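Local coordinates for CaaX farnesyltransferase beta subunit Ram1 (PDB 4L9P), which probably supplies the peptide-binding half of the zinc-dependent heterodimer that transfers a farnesyl group from farnesyl diphosphate to the cysteine of C-terminal CAAX sequences, at residues Pro237-Phe241 and Leu288-Arg294; His261-Asp265 and Ile508-Glu513; Leu341-Ser346 and Cys375-Val379; Arg403-Arg408 and Asp481-Phe485. One frame throughout, in Å; residues are numbered along the deposited sequence. Where two conformers were deposited one is given.

Contact 1: Pro237-Phe241 and Leu288-Arg294. With EDO (1,2-ethanediol), chain O.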
loop_
_atom_site.group_PDB
_atom_site.type_symbol
_atom_site.label_atom_id
_atom_site.label_comp_id
_atom_site.label_asym_id
_atom_site.label_seq_id
_atom_site.Cartn_x
_atom_site.Cartn_y
_atom_site.Cartn_z
ATOM N N PRO B 237 19.415 0.890 -10.144
ATOM C CA PRO B 237 20.261 2.102 -10.103
ATOM C C PRO B 237 19.625 3.269 -9.365
ATOM O O PRO B 237 20.340 4.072 -8.772
ATOM C CB PRO B 237 20.399 2.469 -11.579
ATOM C CG PRO B 237 20.344 1.101 -12.244
ATOM C CD PRO B 237 19.263 0.355 -11.509
ATOM N N ASP B 238 18.296 3.376 -9.430
ATOM C CA ASP B 238 17.615 4.491 -8.779
ATOM C C ASP B 238 17.398 4.303 -7.284
ATOM O O ASP B 238 16.787 5.159 -6.643
ATOM C CB ASP B 238 16.289 4.853 -9.474
ATOM C CG ASP B 238 15.194 3.835 -9.238
ATOM O OD1 ASP B 238 15.431 2.777 -8.619
ATOM O OD2 ASP B 238 14.067 4.143 -9.658
ATOM N N GLY B 239 17.944 3.217 -6.727
ATOM C CA GLY B 239 17.874 3.016 -5.292
ATOM C C GLY B 239 16.789 2.070 -4.791
ATOM O O GLY B 239 16.863 1.542 -3.690
ATOM N N GLY B 240 15.779 1.861 -5.635
ATOM C CA GLY B 240 14.701 0.933 -5.313
ATOM C C GLY B 240 15.019 -0.507 -5.641
ATOM O O GLY B 240 16.178 -0.893 -5.983
ATOM N N PHE B 241 13.962 -1.336 -5.610
ATOM C CA PHE B 241 14.084 -2.782 -5.827
ATOM C C PHE B 241 12.949 -3.230 -6.733
ATOM O O PHE B 241 11.780 -2.827 -6.566
ATOM C CB PHE B 241 13.895 -3.538 -4.496
ATOM C CG PHE B 241 15.035 -3.383 -3.560
ATOM C CD1 PHE B 241 15.143 -2.255 -2.733
ATOM C CD2 PHE B 241 16.018 -4.365 -3.541
ATOM C CE1 PHE B 241 16.260 -2.147 -1.848
ATOM C CE2 PHE B 241 17.161 -4.237 -2.681
ATOM C CZ PHE B 241 17.273 -3.131 -1.845
ATOM N N LEU B 288 18.285 4.432 -1.280
ATOM C CA LEU B 288 16.916 3.959 -0.956
ATOM C C LEU B 288 15.986 5.024 -0.331
ATOM O O LEU B 288 14.909 5.258 -0.841
ATOM C CB LEU B 288 16.983 2.730 -0.044
ATOM C CG LEU B 288 15.616 2.153 0.386
ATOM C CD1 LEU B 288 14.724 1.806 -0.839
ATOM C CD2 LEU B 288 15.897 0.924 1.227
ATOM N N PRO B 289 16.434 5.747 0.705
ATOM C CA PRO B 289 15.490 6.768 1.207
ATOM C C PRO B 289 15.272 7.887 0.161
ATOM O O PRO B 289 14.186 8.473 0.145
ATOM C CB PRO B 289 16.153 7.293 2.515
ATOM C CG PRO B 289 17.652 7.009 2.300
ATOM C CD PRO B 289 17.703 5.696 1.464
ATOM N N GLU B 290 16.292 8.207 -0.640
ATOM C CA GLU B 290 16.094 9.178 -1.713
ATOM C C GLU B 290 15.025 8.678 -2.720
ATOM O O GLU B 290 14.153 9.473 -3.144
ATOM C CB GLU B 290 17.418 9.428 -2.441
ATOM C CG GLU B 290 18.487 10.036 -1.524
ATOM C CD GLU B 290 19.362 9.032 -0.827
ATOM O OE1 GLU B 290 19.036 7.849 -0.758
ATOM O OE2 GLU B 290 20.437 9.442 -0.326
ATOM N N TYR B 291 15.055 7.391 -3.067
ATOM C CA TYR B 291 14.055 6.812 -3.940
ATOM C C TYR B 291 12.675 6.959 -3.273
ATOM O O TYR B 291 11.689 7.361 -3.914
ATOM C CB TYR B 291 14.399 5.352 -4.175
ATOM C CG TYR B 291 13.259 4.529 -4.724
ATOM C CD1 TYR B 291 12.916 4.584 -6.061
ATOM C CD2 TYR B 291 12.504 3.732 -3.883
ATOM C CE1 TYR B 291 11.872 3.810 -6.589
ATOM C CE2 TYR B 291 11.482 2.978 -4.341
ATOM C CZ TYR B 291 11.109 3.023 -5.663
ATOM O OH TYR B 291 10.118 2.180 -6.093
ATOM N N LEU B 292 12.588 6.638 -1.984
ATOM C CA LEU B 292 11.263 6.734 -1.350
ATOM C C LEU B 292 10.778 8.199 -1.307
ATOM O O LEU B 292 9.588 8.474 -1.514
ATOM C CB LEU B 292 11.325 6.166 0.065
ATOM C CG LEU B 292 11.706 4.676 0.114
ATOM C CD1 LEU B 292 11.974 4.162 1.562
ATOM C CD2 LEU B 292 10.579 3.819 -0.549
ATOM N N SER B 293 11.688 9.173 -1.062
ATOM C CA SER B 293 11.282 10.576 -1.094
ATOM C C SER B 293 10.677 10.941 -2.476
ATOM O O SER B 293 9.740 11.759 -2.565
ATOM C CB SER B 293 12.530 11.421 -0.877
ATOM O OG SER B 293 12.238 12.807 -1.124
ATOM N N ARG B 294 11.251 10.373 -3.564
ATOM C CA ARG B 294 10.756 10.640 -4.904
ATOM C C ARG B 294 9.394 9.980 -5.177
ATOM O O ARG B 294 8.803 10.226 -6.262
ATOM C CB ARG B 294 11.772 10.139 -5.917
ATOM C CG ARG B 294 13.106 10.956 -5.886
ATOM C CD ARG B 294 13.972 10.769 -7.130
ATOM N NE ARG B 294 14.165 9.369 -7.392
ATOM C CZ ARG B 294 15.190 8.616 -6.961
ATOM N NH1 ARG B 294 16.112 9.090 -6.154
ATOM N NH2 ARG B 294 15.245 7.335 -7.326
HETATM C C1 EDO O . 15.660 1.926 -11.611
HETATM O O1 EDO O . 16.960 2.492 -11.827
HETATM C C2 EDO O . 15.116 1.020 -12.712
HETATM O O2 EDO O . 15.905 -0.037 -13.263
HETATM O O HOH W 1 18.301 7.344 -5.176
HETATM O O HOH W 2 13.373 6.983 -9.157
HETATM O O HOH W 3 11.465 -0.192 -4.852
#

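Contact 2: His261-Asp265 and Ile508-Glu513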
loop_
_atom_site.group_PDB
_atom_site.type_symbol
_atom_site.label_atom_id
_atom_site.label_comp_id
_atom_site.label_asym_id
_atom_site.label_seq_id
_atom_site.Cartn_x
_atom_site.Cartn_y
_atom_site.Cartn_z
ATOM N N HIS B 261 15.637 -8.686 4.552
ATOM C CA HIS B 261 17.054 -8.403 4.846
ATOM C C HIS B 261 17.252 -8.231 6.348
ATOM O O HIS B 261 18.211 -8.788 6.928
ATOM C CB HIS B 261 17.419 -7.148 4.060
ATOM C CG HIS B 261 18.873 -6.802 4.100
ATOM N ND1 HIS B 261 19.501 -6.315 5.234
ATOM C CD2 HIS B 261 19.833 -6.931 3.142
ATOM C CE1 HIS B 261 20.795 -6.133 4.952
ATOM N NE2 HIS B 261 21.019 -6.504 3.691
ATOM N N ALA B 262 16.394 -7.438 6.986
ATOM C CA ALA B 262 16.533 -7.154 8.416
ATOM C C ALA B 262 16.278 -8.392 9.269
ATOM O O ALA B 262 17.052 -8.693 10.188
ATOM C CB ALA B 262 15.538 -6.070 8.855
ATOM N N LEU B 263 15.185 -9.118 9.003
ATOM C CA LEU B 263 14.882 -10.228 9.907
ATOM C C LEU B 263 15.909 -11.384 9.787
ATOM O O LEU B 263 16.065 -12.135 10.736
ATOM C CB LEU B 263 13.469 -10.780 9.646
ATOM C CG LEU B 263 12.392 -9.797 10.063
ATOM C CD1 LEU B 263 10.990 -10.377 9.630
ATOM C CD2 LEU B 263 12.372 -9.560 11.571
ATOM N N LEU B 264 16.571 -11.546 8.635
ATOM C CA LEU B 264 17.573 -12.595 8.429
ATOM C C LEU B 264 19.005 -12.077 8.725
ATOM O O LEU B 264 19.972 -12.816 8.531
ATOM C CB LEU B 264 17.508 -13.108 6.989
ATOM C CG LEU B 264 16.149 -13.751 6.601
ATOM C CD1 LEU B 264 16.335 -14.278 5.169
ATOM C CD2 LEU B 264 15.592 -14.801 7.561
ATOM N N ASP B 265 19.130 -10.835 9.204
ATOM C CA ASP B 265 20.420 -10.173 9.463
ATOM C C ASP B 265 21.373 -10.391 8.262
ATOM O O ASP B 265 22.515 -10.867 8.419
ATOM C CB ASP B 265 21.053 -10.706 10.751
ATOM C CG ASP B 265 22.317 -9.926 11.140
ATOM O OD1 ASP B 265 22.327 -8.691 10.837
ATOM O OD2 ASP B 265 23.310 -10.544 11.674
ATOM N N ILE B 508 13.663 -14.199 15.684
ATOM C CA ILE B 508 14.313 -14.564 14.452
ATOM C C ILE B 508 15.537 -13.697 14.198
ATOM O O ILE B 508 16.577 -14.222 13.798
ATOM C CB ILE B 508 13.318 -14.574 13.270
ATOM C CG1 ILE B 508 13.962 -15.290 12.051
ATOM C CG2 ILE B 508 12.850 -13.142 12.913
ATOM C CD1 ILE B 508 12.935 -15.560 10.897
ATOM N N ARG B 509 15.424 -12.402 14.429
ATOM C CA ARG B 509 16.575 -11.502 14.207
ATOM C C ARG B 509 17.752 -11.906 15.112
ATOM O O ARG B 509 18.900 -11.970 14.649
ATOM C CB ARG B 509 16.169 -10.044 14.525
ATOM C CG ARG B 509 17.326 -9.051 14.575
ATOM C CD ARG B 509 18.026 -8.853 13.225
ATOM N NE ARG B 509 19.108 -7.915 13.407
ATOM C CZ ARG B 509 19.624 -7.121 12.475
ATOM N NH1 ARG B 509 19.144 -7.110 11.228
ATOM N NH2 ARG B 509 20.642 -6.297 12.817
ATOM N N VAL B 510 17.461 -12.174 16.390
ATOM C CA VAL B 510 18.539 -12.478 17.315
ATOM C C VAL B 510 19.162 -13.818 16.967
ATOM O O VAL B 510 20.401 -13.961 17.024
ATOM C CB VAL B 510 18.012 -12.466 18.760
ATOM C CG1 VAL B 510 19.083 -13.070 19.738
ATOM C CG2 VAL B 510 17.664 -11.040 19.182
ATOM N N TRP B 511 18.350 -14.786 16.556
ATOM C CA TRP B 511 18.911 -16.077 16.142
ATOM C C TRP B 511 19.879 -15.897 14.981
ATOM O O TRP B 511 21.008 -16.443 14.981
ATOM C CB TRP B 511 17.815 -17.099 15.770
ATOM C CG TRP B 511 18.360 -18.522 15.547
ATOM C CD1 TRP B 511 18.600 -19.479 16.536
ATOM C CD2 TRP B 511 18.751 -19.142 14.305
ATOM N NE1 TRP B 511 19.075 -20.633 15.969
ATOM C CE2 TRP B 511 19.210 -20.449 14.612
ATOM C CE3 TRP B 511 18.771 -18.721 12.980
ATOM C CZ2 TRP B 511 19.649 -21.339 13.624
ATOM C CZ3 TRP B 511 19.221 -19.604 11.998
ATOM C CH2 TRP B 511 19.652 -20.888 12.324
ATOM N N PHE B 512 19.445 -15.124 13.987
ATOM C CA PHE B 512 20.317 -14.931 12.839
ATOM C C PHE B 512 21.551 -14.110 13.149
ATOM O O PHE B 512 22.632 -14.410 12.613
ATOM C CB PHE B 512 19.542 -14.362 11.639
ATOM C CG PHE B 512 18.790 -15.419 10.882
ATOM C CD1 PHE B 512 19.468 -16.336 10.122
ATOM C CD2 PHE B 512 17.425 -15.531 10.976
ATOM C CE1 PHE B 512 18.789 -17.360 9.451
ATOM C CE2 PHE B 512 16.749 -16.571 10.321
ATOM C CZ PHE B 512 17.437 -17.457 9.530
ATOM N N GLU B 513 21.421 -13.102 14.018
ATOM C CA GLU B 513 22.591 -12.339 14.462
ATOM C C GLU B 513 23.675 -13.212 15.064
ATOM O O GLU B 513 24.876 -12.870 15.015
ATOM C CB GLU B 513 22.198 -11.278 15.492
ATOM C CG GLU B 513 21.623 -10.062 14.855
ATOM C CD GLU B 513 21.338 -8.962 15.896
ATOM O OE1 GLU B 513 21.631 -9.107 17.117
ATOM O OE2 GLU B 513 20.883 -7.899 15.492
HETATM O O HOH W 4 20.526 -7.052 8.115
HETATM O O HOH W 5 24.296 -12.858 11.086
#

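Contact 3: Leu341-Ser346 and Cys375-Val379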
loop_
_atom_site.group_PDB
_atom_site.type_symbol
_atom_site.label_atom_id
_atom_site.label_comp_id
_atom_site.label_asym_id
_atom_site.label_seq_id
_atom_site.Cartn_x
_atom_site.Cartn_y
_atom_site.Cartn_z
ATOM N N LEU B 341 2.071 15.113 4.328
ATOM C CA LEU B 341 1.755 13.728 4.632
ATOM C C LEU B 341 0.672 13.631 5.693
ATOM O O LEU B 341 -0.254 12.843 5.573
ATOM C CB LEU B 341 3.012 13.000 5.076
ATOM C CG LEU B 341 2.797 11.568 5.526
ATOM C CD1 LEU B 341 2.216 10.668 4.437
ATOM C CD2 LEU B 341 4.118 10.996 6.032
ATOM N N LEU B 342 0.820 14.419 6.763
ATOM C CA LEU B 342 -0.130 14.263 7.891
ATOM C C LEU B 342 -1.612 14.522 7.516
ATOM O O LEU B 342 -2.459 13.694 7.798
ATOM C CB LEU B 342 0.292 15.168 9.061
ATOM C CG LEU B 342 0.791 14.633 10.305
ATOM C CD1 LEU B 342 0.791 15.894 11.259
ATOM C CD2 LEU B 342 -0.060 13.571 10.903
ATOM N N PRO B 343 -1.928 15.640 6.835
ATOM C CA PRO B 343 -3.340 15.847 6.517
ATOM C C PRO B 343 -3.819 14.813 5.510
ATOM O O PRO B 343 -4.992 14.448 5.623
ATOM C CB PRO B 343 -3.406 17.275 5.935
ATOM C CG PRO B 343 -1.940 17.664 5.588
ATOM C CD PRO B 343 -1.111 16.850 6.599
ATOM N N TRP B 344 -2.963 14.368 4.562
ATOM C CA TRP B 344 -3.477 13.357 3.618
ATOM C C TRP B 344 -3.779 12.035 4.356
ATOM O O TRP B 344 -4.783 11.354 4.078
ATOM C CB TRP B 344 -2.387 13.143 2.559
ATOM C CG TRP B 344 -2.737 12.026 1.602
ATOM C CD1 TRP B 344 -3.497 12.117 0.447
ATOM C CD2 TRP B 344 -2.326 10.672 1.721
ATOM N NE1 TRP B 344 -3.574 10.857 -0.153
ATOM C CE2 TRP B 344 -2.883 9.948 0.613
ATOM C CE3 TRP B 344 -1.576 9.987 2.690
ATOM C CZ2 TRP B 344 -2.615 8.590 0.394
ATOM C CZ3 TRP B 344 -1.317 8.628 2.475
ATOM C CH2 TRP B 344 -1.882 7.926 1.354
ATOM N N LEU B 345 -2.912 11.671 5.308
ATOM C CA LEU B 345 -3.162 10.449 6.099
ATOM C C LEU B 345 -4.426 10.621 6.938
ATOM O O LEU B 345 -5.295 9.725 6.946
ATOM C CB LEU B 345 -1.950 10.183 6.982
ATOM C CG LEU B 345 -1.867 8.784 7.519
ATOM C CD1 LEU B 345 -1.583 7.764 6.347
ATOM C CD2 LEU B 345 -0.704 8.687 8.527
ATOM N N SER B 346 -4.584 11.799 7.565
ATOM C CA SER B 346 -5.801 12.052 8.327
ATOM C C SER B 346 -7.050 11.968 7.444
ATOM O O SER B 346 -8.086 11.376 7.853
ATOM C CB SER B 346 -5.619 13.438 8.962
ATOM O OG SER B 346 -6.857 13.900 9.521
ATOM N N CYS B 375 0.309 3.146 9.519
ATOM C CA CYS B 375 1.128 4.346 9.292
ATOM C C CYS B 375 1.129 5.233 10.533
ATOM O O CYS B 375 2.103 5.987 10.772
ATOM C CB CYS B 375 0.617 5.218 8.150
ATOM S SG CYS B 375 0.916 4.459 6.511
ATOM N N TRP B 376 0.055 5.185 11.332
ATOM C CA TRP B 376 -0.056 6.142 12.439
ATOM C C TRP B 376 1.021 6.010 13.535
ATOM O O TRP B 376 1.600 7.029 13.938
ATOM C CB TRP B 376 -1.478 6.147 13.044
ATOM C CG TRP B 376 -2.410 6.902 12.108
ATOM C CD1 TRP B 376 -3.474 6.384 11.337
ATOM C CD2 TRP B 376 -2.354 8.316 11.800
ATOM N NE1 TRP B 376 -4.072 7.414 10.612
ATOM C CE2 TRP B 376 -3.414 8.592 10.864
ATOM C CE3 TRP B 376 -1.516 9.366 12.211
ATOM C CZ2 TRP B 376 -3.657 9.868 10.362
ATOM C CZ3 TRP B 376 -1.733 10.660 11.660
ATOM C CH2 TRP B 376 -2.808 10.884 10.764
ATOM N N PRO B 377 1.315 4.782 14.013
ATOM C CA PRO B 377 2.405 4.708 15.012
ATOM C C PRO B 377 3.729 5.171 14.418
ATOM O O PRO B 377 4.563 5.707 15.186
ATOM C CB PRO B 377 2.485 3.207 15.367
ATOM C CG PRO B 377 1.218 2.575 14.862
ATOM C CD PRO B 377 0.588 3.509 13.832
ATOM N N LEU B 378 3.929 4.959 13.118
ATOM C CA LEU B 378 5.206 5.373 12.500
ATOM C C LEU B 378 5.268 6.895 12.451
ATOM O O LEU B 378 6.289 7.506 12.850
ATOM C CB LEU B 378 5.332 4.812 11.059
ATOM C CG LEU B 378 5.237 3.284 11.051
ATOM C CD1 LEU B 378 5.327 2.787 9.556
ATOM C CD2 LEU B 378 6.265 2.558 11.914
ATOM N N VAL B 379 4.188 7.560 11.983
ATOM C CA VAL B 379 4.213 9.024 11.882
ATOM C C VAL B 379 4.245 9.615 13.310
ATOM O O VAL B 379 4.953 10.599 13.602
ATOM C CB VAL B 379 2.981 9.532 11.090
ATOM C CG1 VAL B 379 2.798 11.112 11.221
ATOM C CG2 VAL B 379 3.166 9.099 9.604
HETATM O O HOH W 6 -6.406 8.305 9.112
#

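Contact 4: Arg403-Arg408 and Asp481-Phe485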
loop_
_atom_site.group_PDB
_atom_site.type_symbol
_atom_site.label_atom_id
_atom_site.label_comp_id
_atom_site.label_asym_id
_atom_site.label_seq_id
_atom_site.Cartn_x
_atom_site.Cartn_y
_atom_site.Cartn_z
ATOM N N ARG B 403 -9.709 6.363 16.738
ATOM C CA ARG B 403 -9.725 4.938 17.059
ATOM C C ARG B 403 -11.155 4.408 17.178
ATOM O O ARG B 403 -11.442 3.275 16.770
ATOM C CB ARG B 403 -8.936 4.667 18.362
ATOM C CG ARG B 403 -7.413 4.860 18.219
ATOM C CD ARG B 403 -6.663 4.402 19.570
ATOM N NE ARG B 403 -7.069 5.103 20.743
ATOM C CZ ARG B 403 -7.521 4.539 21.848
ATOM N NH1 ARG B 403 -7.565 3.180 22.027
ATOM N NH2 ARG B 403 -7.855 5.340 22.841
ATOM N N GLU B 404 -12.055 5.244 17.686
ATOM C CA GLU B 404 -13.460 4.846 17.796
ATOM C C GLU B 404 -13.992 4.530 16.384
ATOM O O GLU B 404 -14.639 3.511 16.198
ATOM C CB GLU B 404 -14.289 6.007 18.395
ATOM C CG GLU B 404 -15.786 5.715 18.332
ATOM C CD GLU B 404 -16.687 6.721 19.026
ATOM O OE1 GLU B 404 -16.170 7.768 19.460
ATOM O OE2 GLU B 404 -17.888 6.393 19.198
ATOM N N GLY B 405 -13.788 5.459 15.441
ATOM C CA GLY B 405 -14.310 5.224 14.090
ATOM C C GLY B 405 -13.793 3.940 13.460
ATOM O O GLY B 405 -14.544 3.137 12.895
ATOM N N LEU B 406 -12.491 3.706 13.593
ATOM C CA LEU B 406 -11.925 2.514 12.972
ATOM C C LEU B 406 -12.473 1.249 13.597
ATOM O O LEU B 406 -12.741 0.251 12.935
ATOM C CB LEU B 406 -10.393 2.575 13.043
ATOM C CG LEU B 406 -9.716 1.396 12.381
ATOM C CD1 LEU B 406 -10.070 1.337 10.892
ATOM C CD2 LEU B 406 -8.170 1.423 12.611
ATOM N N THR B 407 -12.594 1.308 14.940
ATOM C CA THR B 407 -13.080 0.159 15.667
ATOM C C THR B 407 -14.549 -0.155 15.309
ATOM O O THR B 407 -14.921 -1.326 15.113
ATOM C CB THR B 407 -12.986 0.418 17.165
ATOM O OG1 THR B 407 -11.606 0.604 17.488
ATOM C CG2 THR B 407 -13.454 -0.818 17.931
ATOM N N ARG B 408 -15.367 0.891 15.198
ATOM C CA ARG B 408 -16.741 0.685 14.728
ATOM C C ARG B 408 -16.758 0.069 13.342
ATOM O O ARG B 408 -17.542 -0.835 13.071
ATOM C CB ARG B 408 -17.544 1.987 14.715
ATOM C CG ARG B 408 -17.764 2.533 16.144
ATOM C CD ARG B 408 -18.695 3.789 16.065
ATOM N NE ARG B 408 -18.937 4.288 17.445
ATOM C CZ ARG B 408 -19.806 3.747 18.299
ATOM N NH1 ARG B 408 -20.614 2.761 17.908
ATOM N NH2 ARG B 408 -19.844 4.233 19.551
ATOM N N ASP B 481 -10.512 10.441 21.824
ATOM C CA ASP B 481 -9.520 9.377 21.639
ATOM C C ASP B 481 -9.797 8.249 22.597
ATOM O O ASP B 481 -9.208 8.168 23.680
ATOM C CB ASP B 481 -8.102 9.928 21.769
ATOM C CG ASP B 481 -7.047 8.872 21.535
ATOM O OD1 ASP B 481 -7.295 7.878 20.813
ATOM O OD2 ASP B 481 -5.942 9.031 22.085
ATOM N N ILE B 482 -10.733 7.380 22.202
ATOM C CA ILE B 482 -11.214 6.352 23.110
ATOM C C ILE B 482 -11.204 4.965 22.515
ATOM O O ILE B 482 -11.206 4.763 21.249
ATOM C CB ILE B 482 -12.645 6.645 23.606
ATOM C CG1 ILE B 482 -13.587 6.876 22.403
ATOM C CG2 ILE B 482 -12.652 7.813 24.598
ATOM C CD1 ILE B 482 -15.122 6.991 22.798
ATOM N N GLY B 483 -11.131 4.000 23.412
ATOM C CA GLY B 483 -11.130 2.607 23.040
ATOM C C GLY B 483 -12.518 2.051 23.221
ATOM O O GLY B 483 -12.984 1.864 24.359
ATOM N N VAL B 484 -13.209 1.787 22.108
ATOM C CA VAL B 484 -14.629 1.362 22.131
ATOM C C VAL B 484 -14.806 -0.121 21.874
ATOM O O VAL B 484 -15.926 -0.643 21.875
ATOM C CB VAL B 484 -15.526 2.205 21.176
ATOM C CG1 VAL B 484 -15.392 3.671 21.526
ATOM C CG2 VAL B 484 -15.099 2.012 19.678
ATOM N N PHE B 485 -13.691 -0.828 21.680
ATOM C CA PHE B 485 -13.702 -2.304 21.810
ATOM C C PHE B 485 -13.871 -2.638 23.325
ATOM O O PHE B 485 -13.641 -1.788 24.180
ATOM C CB PHE B 485 -12.349 -2.849 21.290
ATOM C CG PHE B 485 -11.170 -2.163 21.898
ATOM C CD1 PHE B 485 -10.620 -2.620 23.106
ATOM C CD2 PHE B 485 -10.610 -1.040 21.287
ATOM C CE1 PHE B 485 -9.568 -1.918 23.740
ATOM C CE2 PHE B 485 -9.558 -0.325 21.910
ATOM C CZ PHE B 485 -9.035 -0.786 23.137
HETATM O O HOH W 7 -8.670 8.302 18.523
HETATM O O HOH W 8 -11.497 7.772 19.198
#

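Contact 1: Pro237-Phe241 and Leu288-Arg294
A Gln-Pro-Asp-Gly-Gly-Phe turn, the repeat motif of the prenyltransferase alpha-alpha toroid, packs here against helix 288-293. Within the turn Asp238 closes an Asx turn, its OD1 accepting from Gly240 N at 3.1 Å. Asp238 O faces Arg294, whose NH2 donates to it over 2.8 Å, and two waters link the same residues, one between Asp238 O and Arg294 NH1, the other between Asp238 OD2 and Arg294 NH2. Each glycine has its own reason. Gly240 CA sits 3.8 Å from the Tyr291 ring centroid, almost on the ring normal, a CH-pi contact in which a beta carbon would clash with Tyr291 CZ. Gly239 has a positive phi of 99°, at which a CB would be jammed against the preceding carbonyl. Leu288 CD1 lies 3.6 Å from Gly239 O. Asp238 and Arg294 both pack on Phe216 of the alpha subunit, which places the turn at the heterodimer interface. Such glycine-rich turns preceding an inner helix are a signature of prenyltransferase beta-subunit repeats.

Contact 2: His261-Asp265 and Ile508-Glu513
Arg509 dominates this junction between the end of a toroid helix, 251-263, and the late helix 502-513. Its NH1 donates to Ala262 O at 2.8 Å and nearly straight (169°), while NE donates to Glu513 OE2 at 2.7 Å, one turn along its own helix. Asp265 completes a salt-bridge network: its OD1 lies 3.5 Å from Arg509 NH2 but over the guanidinium face, so charge alone acts there. Asp265 and Glu513 have further partners, Lys458 through a salt bridge and Ser456 through a hydrogen bond. Helix 251-263 ends in a Schellman motif, with Asp265 at positive phi, and this turn presents both Ala262 O and the Asp265 carboxylate to the arginine. Farther out the contact is apolar. Leu263 CD2 meets Ile508 CG2 at 3.9 Å, and Leu264 CD2 packs against both Ile508 CD1 (4.3 Å) and Phe512, backed by Val207 of helix 200-213 and Met227 of helix 224-234. Its closest touch is Leu264 CD2 to Phe512 CE2, at 3.5 Å.

Contact 3: Leu341-Ser346 and Cys375-Val379
Two helices of the alpha-alpha toroid pack here through apolar side chains, segments 341-346 and 375-379 running nearly antiparallel (156° between their directions) with axes 11.6 Å apart at closest approach. That generous spacing is filled by large side chains. Leu345 points straight into the interface and carries much of it: CD2 lies 3.7 Å from Cys375 CB and 4.0 Å from Val379 CG2, and also 3.5 Å from the centroid of the six-membered ring of Trp376, 6° off its normal, a well-centred CH-pi contact. The indole is therefore covered on one face by Leu345, whereas Leu342 CD2 meets its edge at CZ3, 3.4 Å away. Tyr401 stacks with the same ring system, linking the pair to the chain just before helix 403-413. Leu319 of helix 312-323 touches both Leu341 and Cys375, and Tyr345 and Tyr348 of the alpha subunit pack on helix 338-346. The polar edge of the indole is served by a water, which accepts from Trp376 NE1 at 2.9 Å and donates to Leu345 O at 2.8 Å.

Contact 4: Arg403-Arg408 and Asp481-Phe485
Arg403, in the first turn of helix 403-413, ties that helix to the irregular loop segment Asp481-Phe485. Its NE donates to Asp481 OD1 at 2.8 Å in a salt bridge; NH2 adds weak bonds to Asp481 OD1 (3.3 Å) and Asp481 O (3.2 Å), and NH1 is taken by Val444 O of helix 431-444. Asp481 OD2 in turn accepts from Asn399. The amides at the start of the helix segment are met by water: one water accepts from Arg403 N and lies 2.7 Å from Asp481 OD1, a bridge between the two; another accepts from both Glu404 N and Ile482 N. Within the helix, Thr407 OG1 donates to Arg403 O at 2.8 Å, and Glu404 OE2 takes both NE and NH2 of Arg408 at 2.9 Å. Val484 packs on the helix, its CG2 3.6 Å from Thr407 CB and 3.8 Å from Glu404 CA. The fastening is thus mainly electrostatic and centred on Arg403, whose NE, NH1 and NH2 all find acceptors, while buried Phe485 N is left unmatched.

How the contacts relate
The four contacts are separate points in one helical toroid, and none touches another. Contacts 1 and 2 come within about 7 Å (nearest atoms) and are joined in sequence by successive helices 251-263 and 288-293; contacts 3 and 4 are likewise about 7 Å apart, through helices 375-384 and 403-413. Contacts 1 and 4 have centres 36 Å apart, on opposite sides of the chain's centre. Contact 2 closes a loop of 242 residues that encloses contacts 3 and 4. All lie away from the zinc ligands, yet Tyr291, Leu263 and Cys375 of contacts 1 to 3 have side chains about 11 to 12 Å from the bound farnesyl analogue.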